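Local coordinates for coat protein (Tobacco streak virus, PDB 4Y6X) that forms the icosahedral viral capsid and binds viral RNA as a full-length protein, of which this is the jelly-roll part in a domain-swapped dimer, at the interface of chains A and B. Numbering follows the deposited sequence. Chains: chain A/B, Coat protein.

The interface of chains A and B. Residues chain A 19-20, 27; chain B 156-157.
B:Pro157 lies over one face of the A:Trp27 indole. This is part of the interface of the domain-swapped dimer, where the C-terminal arm of chain B reaches across to the jelly-roll beta-barrel of chain A. The two-fold symmetry gives the patch a twin with the chains exchanged.

The proline-on-indole CH-pi contact is the well-packed part. The pyrrolidine crosses the indole at about a right angle and offers two methylenes to it. B:Pro157 CD sits over the pyrrole ring, 3.5 Å from the centroid of that five-membered ring of A:Trp27. B:Pro157 CG covers the benzene half, 3.9 Å from the centroid of the six-membered ring of A:Trp27. Both are CH-pi contacts, so the proline packs on the face of the indole.

Its N-H is used within chain A. A:Trp27 NE1 donates to the backbone carbonyl A:Leu19 O at 2.9 Å. The bond is nearly straight, 163° at the hydrogen, and the acceptor lies close to the indole plane. This bond ties strand 25-30 to the loop before it and should fix the turn of the ring that receives the proline. With CG anti to its own carbonyl carbon (chi1 -73°), the indole reaches back to A:Leu19 O and presents a face to the proline.

A:Leu19 flanks the proline on another side. The two side chains slide past each other in opposite directions, and the methyl A:Leu19 CD2 is 3.9 Å from B:Pro157 CG.

The methionine side is less well defined. B:Met156 buries 52 Å² but is poorly ordered, so its packing is less certain. A:Lys20 is modelled only as far as CD, and the close approach of their ends is doubtful. The methionine chain bends at chi2 (71°), which carries its sulfur out beyond CD1, on the same side of the indole plane as the proline but not over the ring. There the thioether B:Met156 SD lies 3.8 Å from A:Trp27 CD1.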
loop_
_atom_site.group_PDB
_atom_site.type_symbol
_atom_site.label_atom_id
_atom_site.label_comp_id
_atom_site.label_asym_id
_atom_site.label_seq_id
_atom_site.Cartn_x
_atom_site.Cartn_y
_atom_site.Cartn_z
ATOM N N LEU A 19 5.525 -20.376 -10.111
ATOM C CA LEU A 19 5.181 -18.935 -10.061
ATOM C C LEU A 19 4.544 -18.380 -11.324
ATOM O O LEU A 19 4.160 -17.197 -11.361
ATOM C CB LEU A 19 6.388 -18.068 -9.734
ATOM C CG LEU A 19 7.123 -18.379 -8.437
ATOM C CD1 LEU A 19 8.335 -17.471 -8.348
ATOM C CD2 LEU A 19 6.226 -18.205 -7.231
ATOM N N LYS A 20 4.394 -19.217 -12.337
ATOM C CA LYS A 20 3.683 -18.822 -13.558
ATOM C C LYS A 20 2.191 -18.855 -13.312
ATOM O O LYS A 20 1.689 -19.699 -12.567
ATOM C CB LYS A 20 4.095 -19.765 -14.688
ATOM C CG LYS A 20 5.571 -19.620 -15.026
ATOM C CD LYS A 20 5.897 -18.264 -15.650
ATOM N N TRP A 27 -0.290 -11.303 -10.459
ATOM C CA TRP A 27 0.268 -11.187 -9.127
ATOM C C TRP A 27 0.131 -9.780 -8.661
ATOM O O TRP A 27 0.409 -8.857 -9.423
ATOM C CB TRP A 27 1.746 -11.553 -9.109
ATOM C CG TRP A 27 2.037 -13.029 -9.264
ATOM C CD1 TRP A 27 2.612 -13.649 -10.333
ATOM C CD2 TRP A 27 1.742 -14.047 -8.317
ATOM N NE1 TRP A 27 2.735 -14.998 -10.073
ATOM C CE2 TRP A 27 2.172 -15.271 -8.865
ATOM C CE3 TRP A 27 1.218 -14.034 -7.016
ATOM C CZ2 TRP A 27 2.060 -16.448 -8.194
ATOM C CZ3 TRP A 27 1.068 -15.204 -6.369
ATOM C CH2 TRP A 27 1.512 -16.401 -6.927
ATOM N N MET B 156 6.031 -10.270 -10.629
ATOM C CA MET B 156 6.264 -11.695 -10.419
ATOM C C MET B 156 6.948 -11.811 -9.086
ATOM O O MET B 156 7.838 -11.017 -8.839
ATOM C CB MET B 156 7.175 -12.258 -11.524
ATOM C CG MET B 156 6.898 -13.723 -11.937
ATOM S SD MET B 156 5.394 -14.170 -12.861
ATOM C CE MET B 156 5.843 -15.810 -13.441
ATOM N N PRO B 157 6.614 -12.840 -8.262
ATOM C CA PRO B 157 7.410 -12.992 -7.026
ATOM C C PRO B 157 8.876 -13.336 -7.325
ATOM O O PRO B 157 9.169 -13.892 -8.370
ATOM C CB PRO B 157 6.719 -14.156 -6.268
ATOM C CG PRO B 157 5.392 -14.365 -6.976
ATOM C CD PRO B 157 5.626 -13.914 -8.399
#